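Local coordinates for protein 5,10-methylenetetrahydromethanopterin reductase (Methanopyrus kandleri, PDB 1EZW) that catalyses the reversible reduction of methylenetetrahydromethanopterin to methyltetrahydromethanopterin with reduced coenzyme F420 as the electron donor, a step of methanogenesis from carbon dioxide, at residues E9-D14 with Y40-Y45; E27-E32 with A335-G340; I65-T70 with A101-M106; D305-K310 with Q341-H346. All blocks are in the same frame, centred on the assembly; numbering follows the deposited sequence.

Contact 1 (E9-D14 with Y40-Y45)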
loop_
_atom_site.group_PDB
_atom_site.type_symbol
_atom_site.label_atom_id
_atom_site.label_comp_id
_atom_site.label_asym_id
_atom_site.label_seq_id
_atom_site.Cartn_x
_atom_site.Cartn_y
_atom_site.Cartn_z
ATOM N N GLU A 9 4.996 6.482 20.167
ATOM C CA GLU A 9 5.340 5.074 20.376
ATOM C C GLU A 9 4.033 4.346 20.538
ATOM O O GLU A 9 3.217 4.681 21.392
ATOM C CB GLU A 9 6.253 4.922 21.616
ATOM C CG GLU A 9 6.450 3.496 22.102
ATOM C CD GLU A 9 5.442 3.124 23.159
ATOM O OE1 GLU A 9 5.386 3.811 24.219
ATOM O OE2 GLU A 9 4.691 2.154 22.943
ATOM N N LEU A 10 3.827 3.335 19.689
ATOM C CA LEU A 10 2.594 2.560 19.713
ATOM C C LEU A 10 2.917 1.087 19.906
ATOM O O LEU A 10 3.862 0.556 19.292
ATOM C CB LEU A 10 1.826 2.751 18.397
ATOM C CG LEU A 10 1.241 4.159 18.179
ATOM C CD1 LEU A 10 0.751 4.347 16.763
ATOM C CD2 LEU A 10 0.114 4.400 19.161
ATOM N N LEU A 11 2.173 0.453 20.819
ATOM C CA LEU A 11 2.316 -0.979 21.065
ATOM C C LEU A 11 1.454 -1.564 19.931
ATOM O O LEU A 11 0.309 -1.172 19.738
ATOM C CB LEU A 11 1.672 -1.380 22.395
ATOM C CG LEU A 11 1.906 -2.840 22.777
ATOM C CD1 LEU A 11 3.351 -2.972 23.274
ATOM C CD2 LEU A 11 0.928 -3.286 23.876
ATOM N N PRO A 12 2.011 -2.494 19.166
ATOM C CA PRO A 12 1.176 -3.015 18.097
ATOM C C PRO A 12 0.263 -4.171 18.499
ATOM O O PRO A 12 0.342 -5.247 17.906
ATOM C CB PRO A 12 2.216 -3.404 17.064
ATOM C CG PRO A 12 3.299 -4.010 17.965
ATOM C CD PRO A 12 3.397 -3.036 19.083
ATOM N N ASP A 13 -0.578 -3.977 19.504
ATOM C CA ASP A 13 -1.490 -5.059 19.852
ATOM C C ASP A 13 -2.821 -4.862 19.095
ATOM O O ASP A 13 -3.598 -5.815 18.882
ATOM C CB ASP A 13 -1.726 -5.127 21.379
ATOM C CG ASP A 13 -2.193 -3.812 21.990
ATOM O OD1 ASP A 13 -2.760 -3.913 23.105
ATOM O OD2 ASP A 13 -2.010 -2.690 21.444
ATOM N N ASP A 14 -3.046 -3.643 18.645
ATOM C CA ASP A 14 -4.298 -3.289 17.957
ATOM C C ASP A 14 -4.163 -3.684 16.498
ATOM O O ASP A 14 -3.095 -4.128 16.056
ATOM C CB ASP A 14 -4.507 -1.781 18.032
ATOM C CG ASP A 14 -5.998 -1.370 17.991
ATOM O OD1 ASP A 14 -6.866 -2.123 17.503
ATOM O OD2 ASP A 14 -6.286 -0.238 18.440
ATOM N N TYR A 40 7.041 -10.515 20.923
ATOM C CA TYR A 40 6.480 -11.634 20.167
ATOM C C TYR A 40 4.967 -11.763 20.322
ATOM O O TYR A 40 4.286 -12.293 19.430
ATOM C CB TYR A 40 7.150 -12.964 20.609
ATOM C CG TYR A 40 6.515 -13.488 21.878
ATOM C CD1 TYR A 40 5.358 -14.278 21.815
ATOM C CD2 TYR A 40 6.907 -12.974 23.135
ATOM C CE1 TYR A 40 4.575 -14.523 22.943
ATOM C CE2 TYR A 40 6.122 -13.219 24.284
ATOM C CZ TYR A 40 4.966 -13.970 24.179
ATOM O OH TYR A 40 4.120 -14.091 25.268
ATOM N N ASN A 41 4.419 -11.287 21.449
ATOM C CA ASN A 41 2.991 -11.480 21.657
ATOM C C ASN A 41 2.107 -10.564 20.835
ATOM O O ASN A 41 0.914 -10.783 20.722
ATOM C CB ASN A 41 2.623 -11.335 23.151
ATOM C CG ASN A 41 3.140 -10.053 23.763
ATOM O OD1 ASN A 41 4.322 -9.768 23.714
ATOM N ND2 ASN A 41 2.254 -9.294 24.372
ATOM N N ASN A 42 2.707 -9.543 20.247
ATOM C CA ASN A 42 1.934 -8.578 19.461
ATOM C C ASN A 42 2.241 -8.770 17.995
ATOM O O ASN A 42 2.980 -9.693 17.643
ATOM C CB ASN A 42 2.319 -7.172 19.903
ATOM C CG ASN A 42 1.857 -6.899 21.333
ATOM O OD1 ASN A 42 0.750 -7.265 21.688
ATOM N ND2 ASN A 42 2.686 -6.255 22.127
ATOM N N TYR A 43 1.667 -7.919 17.138
ATOM C CA TYR A 43 1.969 -8.050 15.709
ATOM C C TYR A 43 3.455 -7.671 15.528
ATOM O O TYR A 43 4.039 -6.900 16.294
ATOM C CB TYR A 43 1.031 -7.170 14.881
ATOM C CG TYR A 43 -0.379 -7.683 14.864
ATOM C CD1 TYR A 43 -1.373 -7.082 15.646
ATOM C CD2 TYR A 43 -0.715 -8.793 14.058
ATOM C CE1 TYR A 43 -2.701 -7.573 15.630
ATOM C CE2 TYR A 43 -2.008 -9.287 14.023
ATOM C CZ TYR A 43 -2.996 -8.674 14.813
ATOM O OH TYR A 43 -4.271 -9.179 14.768
ATOM N N SER A 44 4.086 -8.241 14.519
ATOM C CA SER A 44 5.516 -8.053 14.350
ATOM C C SER A 44 5.843 -6.676 13.866
ATOM O O SER A 44 5.118 -6.098 13.065
ATOM C CB SER A 44 6.076 -9.106 13.400
ATOM O OG SER A 44 5.628 -8.894 12.074
ATOM N N TYR A 45 6.953 -6.151 14.369
ATOM C CA TYR A 45 7.330 -4.786 14.027
ATOM C C TYR A 45 7.588 -4.640 12.537
ATOM O O TYR A 45 7.259 -3.591 11.977
ATOM C CB TYR A 45 8.526 -4.276 14.872
ATOM C CG TYR A 45 9.928 -4.706 14.443
ATOM C CD1 TYR A 45 10.563 -4.152 13.305
ATOM C CD2 TYR A 45 10.617 -5.645 15.185
ATOM C CE1 TYR A 45 11.819 -4.518 12.940
ATOM C CE2 TYR A 45 11.914 -6.033 14.828
ATOM C CZ TYR A 45 12.502 -5.467 13.715
ATOM O OH TYR A 45 13.759 -5.807 13.358
#
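P12 and Y43 are tied by the one hydrogen bond between these segments: Y43 N donates to P12 O, 3.1 Å away. In a (βα)8 barrel, segment 9-14 runs from the end of strand 5-10 into a loop, and 40-45 is the loop after the neighbouring strand 33-36, leading into helix 45-54. P12 is the centre of an inverse gamma turn, a tight bend that suits proline's restricted phi. Beside this bond N42 packs against all three residues 11-13. Its CB lies 3.8 Å from P12 CG, the two side chains crossing at about a right angle, and N42 ND2 lies against the methyl L11 CD1. The ring of Y43 hangs beside the turn, with the carbonyls P12 O and D13 O at its edge. Chi1 of -71° sets Y43 CG beside its backbone N, 4.0 Å from P12 O. Further out, Y43 OH is hydrogen-bonded to R164 O and N42 O to S78 OG, both partners on the second subunit, so the neighbouring subunit holds the loop as well. The polar tip of N42 is less well served: buried N42 OD1 has no hydrogen-bond partner in the model and rests 3.3 Å from D13 CB.

Contact 2 (E27-E32 with A335-G340)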
loop_
_atom_site.group_PDB
_atom_site.type_symbol
_atom_site.label_atom_id
_atom_site.label_comp_id
_atom_site.label_asym_id
_atom_site.label_seq_id
_atom_site.Cartn_x
_atom_site.Cartn_y
_atom_site.Cartn_z
ATOM N N GLU A 27 2.138 11.888 11.672
ATOM C CA GLU A 27 2.917 12.575 10.645
ATOM C C GLU A 27 2.208 13.868 10.216
ATOM O O GLU A 27 2.839 14.919 10.073
ATOM C CB GLU A 27 3.064 11.703 9.396
ATOM C CG GLU A 27 3.792 12.390 8.253
ATOM C CD GLU A 27 3.967 11.434 7.077
ATOM O OE1 GLU A 27 3.314 11.624 6.028
ATOM O OE2 GLU A 27 4.741 10.479 7.261
ATOM N N ASP A 28 0.898 13.781 9.983
ATOM C CA ASP A 28 0.143 14.937 9.508
ATOM C C ASP A 28 0.168 16.069 10.540
ATOM O O ASP A 28 0.041 17.256 10.170
ATOM C CB ASP A 28 -1.328 14.574 9.264
ATOM C CG ASP A 28 -1.540 13.705 8.029
ATOM O OD1 ASP A 28 -0.625 13.496 7.223
ATOM O OD2 ASP A 28 -2.675 13.232 7.889
ATOM N N ASN A 29 0.379 15.693 11.781
ATOM C CA ASN A 29 0.423 16.646 12.893
ATOM C C ASN A 29 1.803 17.096 13.342
ATOM O O ASN A 29 1.939 17.722 14.412
ATOM C CB ASN A 29 -0.380 16.085 14.052
ATOM C CG ASN A 29 -1.871 16.300 13.832
ATOM O OD1 ASN A 29 -2.416 17.340 14.223
ATOM N ND2 ASN A 29 -2.543 15.354 13.126
ATOM N N GLY A 30 2.805 16.786 12.545
ATOM C CA GLY A 30 4.141 17.267 12.877
ATOM C C GLY A 30 5.060 16.382 13.666
ATOM O O GLY A 30 6.163 16.819 14.023
ATOM N N PHE A 31 4.622 15.161 13.981
ATOM C CA PHE A 31 5.537 14.235 14.673
ATOM C C PHE A 31 6.607 13.791 13.661
ATOM O O PHE A 31 6.309 13.553 12.482
ATOM C CB PHE A 31 4.792 12.982 15.192
ATOM C CG PHE A 31 3.930 13.240 16.387
ATOM C CD1 PHE A 31 2.761 14.033 16.291
ATOM C CD2 PHE A 31 4.264 12.656 17.615
ATOM C CE1 PHE A 31 1.952 14.205 17.441
ATOM C CE2 PHE A 31 3.462 12.833 18.754
ATOM C CZ PHE A 31 2.309 13.600 18.659
ATOM N N GLU A 32 7.859 13.655 14.111
ATOM C CA GLU A 32 8.942 13.273 13.214
ATOM C C GLU A 32 9.463 11.848 13.410
ATOM O O GLU A 32 10.245 11.349 12.593
ATOM C CB GLU A 32 10.084 14.284 13.321
ATOM C CG GLU A 32 9.688 15.653 12.744
ATOM C CD GLU A 32 10.771 16.705 12.936
ATOM O OE1 GLU A 32 11.812 16.634 12.262
ATOM O OE2 GLU A 32 10.576 17.597 13.781
ATOM N N ALA A 335 -6.119 12.917 20.588
ATOM C CA ALA A 335 -4.960 13.300 21.424
ATOM C C ALA A 335 -3.773 13.699 20.546
ATOM O O ALA A 335 -3.093 14.708 20.757
ATOM C CB ALA A 335 -4.592 12.145 22.370
ATOM N N ILE A 336 -3.509 12.901 19.522
ATOM C CA ILE A 336 -2.430 13.236 18.625
ATOM C C ILE A 336 -2.666 14.593 17.969
ATOM O O ILE A 336 -1.748 15.387 17.805
ATOM C CB ILE A 336 -2.289 12.118 17.525
ATOM C CG1 ILE A 336 -1.811 10.827 18.202
ATOM C CG2 ILE A 336 -1.335 12.579 16.392
ATOM C CD1 ILE A 336 -1.946 9.552 17.317
ATOM N N GLU A 337 -3.910 14.841 17.556
ATOM C CA GLU A 337 -4.247 16.101 16.911
ATOM C C GLU A 337 -4.108 17.271 17.898
ATOM O O GLU A 337 -3.667 18.356 17.518
ATOM C CB GLU A 337 -5.680 16.008 16.349
ATOM C CG GLU A 337 -5.745 15.045 15.154
ATOM C CD GLU A 337 -7.132 14.912 14.585
ATOM O OE1 GLU A 337 -8.108 14.899 15.385
ATOM O OE2 GLU A 337 -7.237 14.792 13.353
ATOM N N LEU A 338 -4.480 17.034 19.147
ATOM C CA LEU A 338 -4.376 18.088 20.169
ATOM C C LEU A 338 -2.881 18.409 20.370
ATOM O O LEU A 338 -2.472 19.577 20.484
ATOM C CB LEU A 338 -5.081 17.601 21.443
ATOM C CG LEU A 338 -5.346 18.645 22.519
ATOM C CD1 LEU A 338 -5.996 19.895 21.886
ATOM C CD2 LEU A 338 -6.207 18.018 23.588
ATOM N N VAL A 339 -2.019 17.394 20.349
ATOM C CA VAL A 339 -0.584 17.680 20.427
ATOM C C VAL A 339 -0.122 18.487 19.197
ATOM O O VAL A 339 0.604 19.472 19.319
ATOM C CB VAL A 339 0.264 16.356 20.521
ATOM C CG1 VAL A 339 1.797 16.671 20.410
ATOM C CG2 VAL A 339 -0.023 15.659 21.806
ATOM N N GLY A 340 -0.536 18.086 17.989
ATOM C CA GLY A 340 -0.087 18.818 16.815
ATOM C C GLY A 340 -0.609 20.259 16.769
ATOM O O GLY A 340 0.095 21.163 16.319
HETATM O O HOH W 1 -5.088 15.305 11.800
HETATM O O HOH W 2 2.103 20.529 14.638
#
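N29 and G340 bring the backbones to 4.5 Å between their CA atoms, where the end of helix 16-28 meets the side of helix 332-342 with N29 O set 3.3 Å from G340 CA. Glycine suits position 340, because a CB there would run into N29 OD1. G30 suits its place for another reason: its positive phi makes it the C-prime residue of the Schellman motif that ends the first helix. N29 lies with CG beside its own backbone N (chi1 -79°), and OD1 comes down 3.5 Å from E337 CA. Its ND2 is hydrogen-bonded to V25 O and also to a water that in turn donates a hydrogen bond to E337 OE2, a carboxylate oxygen that forms a salt bridge with K15 of the fourth subunit. A second water donates to both N29 O and G340 O, bridging the two backbones. An alanine in place of N29 would probably leave V25 O and the first water without their amide partner and open a gap over E337 CA. Beyond the polar side, F31 supplies the apolar one. Its ring tip CZ reaches V339 CG1 at 3.6 Å, and its CE1 meets I336 CG2 at 3.8 Å. These two helices are the first and last of the barrel, and strand 5-10 lies beneath them: F31 packs on F6 and I8, I336 on I8 and on A26 of helix 16-28, while V339 turns to F232 and I234 of strand 232-234.

Contact 3 (I65-T70 with A101-M106)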
loop_
_atom_site.group_PDB
_atom_site.type_symbol
_atom_site.label_atom_id
_atom_site.label_comp_id
_atom_site.label_asym_id
_atom_site.label_seq_id
_atom_site.Cartn_x
_atom_site.Cartn_y
_atom_site.Cartn_z
ATOM N N ILE A 65 11.568 -0.870 21.186
ATOM C CA ILE A 65 12.925 -1.201 20.758
ATOM C C ILE A 65 13.085 -2.685 20.517
ATOM O O ILE A 65 12.339 -3.483 21.058
ATOM C CB ILE A 65 13.936 -0.854 21.846
ATOM C CG1 ILE A 65 13.459 -1.447 23.157
ATOM C CG2 ILE A 65 14.080 0.655 21.981
ATOM C CD1 ILE A 65 14.478 -1.244 24.336
ATOM N N THR A 66 14.056 -3.044 19.688
ATOM C CA THR A 66 14.244 -4.459 19.459
ATOM C C THR A 66 15.423 -4.901 20.309
ATOM O O THR A 66 15.791 -4.180 21.217
ATOM C CB THR A 66 14.374 -4.783 17.959
ATOM O OG1 THR A 66 14.471 -6.216 17.822
ATOM C CG2 THR A 66 15.571 -4.088 17.304
ATOM N N ASN A 67 15.982 -6.075 20.065
ATOM C CA ASN A 67 17.069 -6.551 20.950
ATOM C C ASN A 67 18.024 -7.457 20.200
ATOM O O ASN A 67 17.749 -7.895 19.086
ATOM C CB ASN A 67 16.453 -7.312 22.158
ATOM C CG ASN A 67 15.619 -8.513 21.724
ATOM O OD1 ASN A 67 14.379 -8.428 21.583
ATOM N ND2 ASN A 67 16.285 -9.624 21.469
ATOM N N PRO A 68 19.172 -7.767 20.797
ATOM C CA PRO A 68 20.173 -8.644 20.137
ATOM C C PRO A 68 19.905 -10.133 20.139
ATOM O O PRO A 68 20.608 -10.875 19.445
ATOM C CB PRO A 68 21.447 -8.417 20.983
ATOM C CG PRO A 68 21.158 -7.123 21.761
ATOM C CD PRO A 68 19.693 -7.223 22.073
ATOM N N TYR A 69 18.907 -10.565 20.901
ATOM C CA TYR A 69 18.715 -11.984 21.173
ATOM C C TYR A 69 17.707 -12.812 20.432
ATOM O O TYR A 69 17.973 -13.964 20.109
ATOM C CB TYR A 69 18.404 -12.159 22.670
ATOM C CG TYR A 69 19.392 -11.416 23.563
ATOM C CD1 TYR A 69 19.003 -10.247 24.228
ATOM C CD2 TYR A 69 20.737 -11.815 23.641
ATOM C CE1 TYR A 69 19.914 -9.487 24.946
ATOM C CE2 TYR A 69 21.685 -11.031 24.378
ATOM C CZ TYR A 69 21.247 -9.870 25.021
ATOM O OH TYR A 69 22.133 -9.069 25.760
ATOM N N THR A 70 16.523 -12.254 20.206
ATOM C CA THR A 70 15.480 -13.069 19.601
ATOM C C THR A 70 15.628 -13.265 18.098
ATOM O O THR A 70 14.868 -14.042 17.517
ATOM C CB THR A 70 14.103 -12.487 19.893
ATOM O OG1 THR A 70 14.032 -11.206 19.249
ATOM C CG2 THR A 70 13.859 -12.350 21.463
ATOM N N ALA A 101 9.645 -9.042 31.445
ATOM C CA ALA A 101 8.315 -9.634 31.325
ATOM C C ALA A 101 8.209 -10.463 30.060
ATOM O O ALA A 101 7.707 -11.592 30.083
ATOM C CB ALA A 101 7.235 -8.536 31.353
ATOM N N THR A 102 8.718 -9.911 28.965
ATOM C CA THR A 102 8.632 -10.636 27.693
ATOM C C THR A 102 9.597 -11.815 27.609
ATOM O O THR A 102 9.200 -12.904 27.175
ATOM C CB THR A 102 8.853 -9.678 26.494
ATOM O OG1 THR A 102 7.963 -8.559 26.629
ATOM C CG2 THR A 102 8.512 -10.403 25.162
ATOM N N PHE A 103 10.851 -11.625 28.022
ATOM C CA PHE A 103 11.801 -12.737 27.984
ATOM C C PHE A 103 11.365 -13.888 28.891
ATOM O O PHE A 103 11.472 -15.054 28.505
ATOM C CB PHE A 103 13.215 -12.242 28.305
ATOM C CG PHE A 103 13.951 -11.710 27.103
ATOM C CD1 PHE A 103 13.271 -11.038 26.069
ATOM C CD2 PHE A 103 15.329 -11.849 27.009
ATOM C CE1 PHE A 103 13.964 -10.519 24.973
ATOM C CE2 PHE A 103 16.031 -11.339 25.915
ATOM C CZ PHE A 103 15.350 -10.671 24.893
ATOM N N ASP A 104 10.806 -13.588 30.072
ATOM C CA ASP A 104 10.339 -14.702 30.906
ATOM C C ASP A 104 9.276 -15.533 30.161
ATOM O O ASP A 104 9.298 -16.785 30.185
ATOM C CB ASP A 104 9.753 -14.192 32.242
ATOM C CG ASP A 104 10.828 -13.684 33.202
ATOM O OD1 ASP A 104 12.011 -14.015 33.017
ATOM O OD2 ASP A 104 10.474 -12.962 34.168
ATOM N N LYS A 105 8.362 -14.837 29.482
ATOM C CA LYS A 105 7.310 -15.526 28.750
ATOM C C LYS A 105 7.927 -16.374 27.644
ATOM O O LYS A 105 7.483 -17.479 27.417
ATOM C CB LYS A 105 6.321 -14.533 28.115
ATOM C CG LYS A 105 5.389 -13.814 29.109
ATOM C CD LYS A 105 4.644 -12.718 28.348
ATOM C CE LYS A 105 3.775 -11.833 29.235
ATOM N NZ LYS A 105 3.299 -10.684 28.377
ATOM N N MET A 106 8.942 -15.847 26.962
ATOM C CA MET A 106 9.567 -16.583 25.859
ATOM C C MET A 106 10.398 -17.767 26.316
ATOM O O MET A 106 10.605 -18.693 25.538
ATOM C CB MET A 106 10.465 -15.660 25.041
ATOM C CG MET A 106 9.715 -14.510 24.404
ATOM S SD MET A 106 10.760 -13.500 23.350
ATOM C CE MET A 106 10.767 -14.564 21.825
#
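F103 carries the close-packed part of this contact, driving the far rim of its ring between N67 and Y69. F103 CE2 lies 3.6 Å from Y69 CD1. The two rings meet rim to rim, neither over the face of the other, with their planes at 85° and their centroids 6.0 Å apart. On the adjoining part of the same rim, N67 reaches F103 tip to tip, its CG in the ring plane 3.8 Å from F103 CZ. A flat, apolar phenylalanine suits a slot lined by a tyrosine rim and the carbon of an amide. The other side is slacker: T70 CG2 lies between the rim of F103, 4.0 Å from its CE1, and M106 SD at 3.8 Å. The thioether chain bends at its end (chi3 80°), which brings M106 CE to that methyl too. The nearest CA atoms, of T70 and F103, are 9.2 Å apart. In the barrel, the loop 65-70 follows strand 60-63 and helix 100-106 follows strand 93-95, so both lie at the C-terminal ends of strands, where (βα)8 enzymes place their active sites. An alanine in place of F103 would probably open a gap beside the loop, leaving Y69 CD1, N67 and T70 CG2 without the ring that packs on them from helix 100-106. Away from the loop the helix meets solvent at A101, whereas K105 forms a salt bridge with D160 of the second subunit. That subunit also closes over the slack side, where its H72 packs on M106 and its I75 on T70.

Contact 4 (D305-K310 with Q341-H346). Unlike the reference sequence in segment 341-346: I344 (reference Leu).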
loop_
_atom_site.group_PDB
_atom_site.type_symbol
_atom_site.label_atom_id
_atom_site.label_comp_id
_atom_site.label_asym_id
_atom_site.label_seq_id
_atom_site.Cartn_x
_atom_site.Cartn_y
_atom_site.Cartn_z
ATOM N N ASP A 305 -2.176 23.257 28.167
ATOM C CA ASP A 305 -1.331 24.163 28.932
ATOM C C ASP A 305 -0.401 23.465 29.909
ATOM O O ASP A 305 0.778 23.800 29.994
ATOM C CB ASP A 305 -2.189 25.175 29.667
ATOM C CG ASP A 305 -2.017 26.520 29.092
ATOM O OD1 ASP A 305 -2.446 26.705 27.925
ATOM O OD2 ASP A 305 -1.403 27.371 29.784
ATOM N N THR A 306 -0.942 22.500 30.625
ATOM C CA THR A 306 -0.200 21.707 31.588
ATOM C C THR A 306 0.880 20.907 30.885
ATOM O O THR A 306 2.023 20.825 31.345
ATOM C CB THR A 306 -1.147 20.766 32.307
ATOM O OG1 THR A 306 -2.086 21.560 33.045
ATOM C CG2 THR A 306 -0.424 19.866 33.283
ATOM N N VAL A 307 0.498 20.300 29.767
ATOM C CA VAL A 307 1.464 19.503 29.012
ATOM C C VAL A 307 2.614 20.337 28.495
ATOM O O VAL A 307 3.769 19.904 28.561
ATOM C CB VAL A 307 0.757 18.763 27.825
ATOM C CG1 VAL A 307 1.788 18.176 26.848
ATOM C CG2 VAL A 307 -0.085 17.677 28.401
ATOM N N VAL A 308 2.308 21.512 27.958
ATOM C CA VAL A 308 3.344 22.373 27.453
ATOM C C VAL A 308 4.298 22.737 28.598
ATOM O O VAL A 308 5.513 22.706 28.426
ATOM C CB VAL A 308 2.739 23.648 26.802
ATOM C CG1 VAL A 308 3.813 24.721 26.598
ATOM C CG2 VAL A 308 2.151 23.261 25.419
ATOM N N ASP A 309 3.741 23.079 29.763
ATOM C CA ASP A 309 4.585 23.425 30.922
ATOM C C ASP A 309 5.514 22.281 31.320
ATOM O O ASP A 309 6.697 22.508 31.635
ATOM C CB ASP A 309 3.713 23.792 32.116
ATOM C CG ASP A 309 3.057 25.155 31.975
ATOM O OD1 ASP A 309 2.103 25.412 32.740
ATOM O OD2 ASP A 309 3.500 25.972 31.129
ATOM N N LYS A 310 4.984 21.058 31.324
ATOM C CA LYS A 310 5.779 19.889 31.663
ATOM C C LYS A 310 6.867 19.624 30.628
ATOM O O LYS A 310 8.004 19.318 30.980
ATOM C CB LYS A 310 4.876 18.670 31.853
ATOM C CG LYS A 310 4.017 18.787 33.118
ATOM C CD LYS A 310 3.012 17.643 33.223
ATOM C CE LYS A 310 2.151 17.733 34.489
ATOM N NZ LYS A 310 2.966 17.386 35.690
ATOM N N GLN A 341 -1.829 20.467 17.248
ATOM C CA GLN A 341 -2.447 21.807 17.224
ATOM C C GLN A 341 -2.114 22.723 18.386
ATOM O O GLN A 341 -2.000 23.935 18.169
ATOM C CB GLN A 341 -3.968 21.682 17.175
ATOM C CG GLN A 341 -4.529 21.190 15.841
ATOM C CD GLN A 341 -4.320 22.205 14.727
ATOM O OE1 GLN A 341 -3.536 21.988 13.799
ATOM N NE2 GLN A 341 -5.006 23.338 14.830
ATOM N N GLU A 342 -1.968 22.178 19.594
ATOM C CA GLU A 342 -1.750 23.055 20.756
ATOM C C GLU A 342 -0.493 22.822 21.586
ATOM O O GLU A 342 -0.314 23.471 22.657
ATOM C CB GLU A 342 -2.968 22.985 21.677
ATOM C CG GLU A 342 -4.297 23.216 20.936
ATOM C CD GLU A 342 -5.470 23.446 21.866
ATOM O OE1 GLU A 342 -6.626 23.429 21.372
ATOM O OE2 GLU A 342 -5.253 23.659 23.088
ATOM N N VAL A 343 0.358 21.887 21.153
ATOM C CA VAL A 343 1.585 21.636 21.892
ATOM C C VAL A 343 2.798 21.879 21.009
ATOM O O VAL A 343 3.636 22.739 21.311
ATOM C CB VAL A 343 1.632 20.186 22.461
ATOM C CG1 VAL A 343 2.988 19.937 23.138
ATOM C CG2 VAL A 343 0.494 19.973 23.472
ATOM N N ILE A 344 2.918 21.118 19.911
ATOM C CA ILE A 344 4.075 21.266 19.038
ATOM C C ILE A 344 4.371 22.699 18.555
ATOM O O ILE A 344 5.525 23.102 18.538
ATOM C CB ILE A 344 3.966 20.283 17.824
ATOM C CG1 ILE A 344 4.071 18.850 18.379
ATOM C CG2 ILE A 344 5.069 20.558 16.780
ATOM C CD1 ILE A 344 3.924 17.733 17.314
ATOM N N PRO A 345 3.338 23.476 18.160
ATOM C CA PRO A 345 3.588 24.853 17.700
ATOM C C PRO A 345 4.324 25.742 18.734
ATOM O O PRO A 345 4.980 26.733 18.367
ATOM C CB PRO A 345 2.177 25.360 17.391
ATOM C CG PRO A 345 1.467 24.069 16.934
ATOM C CD PRO A 345 1.899 23.167 18.071
ATOM N N HIS A 346 4.218 25.388 20.013
ATOM C CA HIS A 346 4.879 26.143 21.082
ATOM C C HIS A 346 6.356 25.825 21.145
ATOM O O HIS A 346 7.108 26.498 21.847
ATOM C CB HIS A 346 4.268 25.827 22.446
ATOM C CG HIS A 346 2.881 26.353 22.623
ATOM N ND1 HIS A 346 2.604 27.701 22.726
ATOM C CD2 HIS A 346 1.688 25.718 22.681
ATOM C CE1 HIS A 346 1.297 27.872 22.842
ATOM N NE2 HIS A 346 0.718 26.683 22.815
#
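H346 and V308 meet beside helix 304-316, V308 CG2 coming obliquely to H346 CD2 at 3.7 Å, and the two side chains cross at about a right angle. At the edge of the imidazole ring, in its plane, lies E342 O, a carbonyl from the last turn of helix 332-342. V308 CG2 touches this oxygen as well, at 3.7 Å, and is 3.9 Å from V343 CA. One methyl thus fits among a ring, a carbonyl and a backbone carbon. The torsion of V308 (chi1 165°) sets CG2 anti to its carbonyl carbon, which points this methyl at E342 O and H346. Deeper in, V307 CG1 meets V343 CG2 at 4.0 Å, again crossing at about a right angle. Beta-branched valines suit this place, being compact and offering two methyls close to the backbone. Both valines of the deeper pair also pack on I234 of strand 232-234, and V343 reaches F6 of strand 5-10. D305 OD1 lies 6.0 Å from H346 NE2, without contact. The contact is therefore held by methyl packing, and if H346 were protonated, any attraction to D305 at this distance would probably be weak.

The touching residues of contact 3 are all buried, contacts 1 and 2 are partly buried, and contact 4 mixes buried valines with exposed E342 and H346. Contacts 1 and 3 join loops and a short helix beyond the C-terminal strand ends; they touch, Y40 packing on T102, K105 and M106, and both lie against the second subunit. Contacts 2 and 4 share helix 332-342, their centres about 12 Å apart, with I344 lying against both N29 and F31. Chemistry follows place: a direct backbone hydrogen bond in contact 1, waters and an amide in contact 2, aromatic rims in contact 3, valine methyls in contact 4. Contacts 3 and 4 lie on opposite sides of the chain's centre.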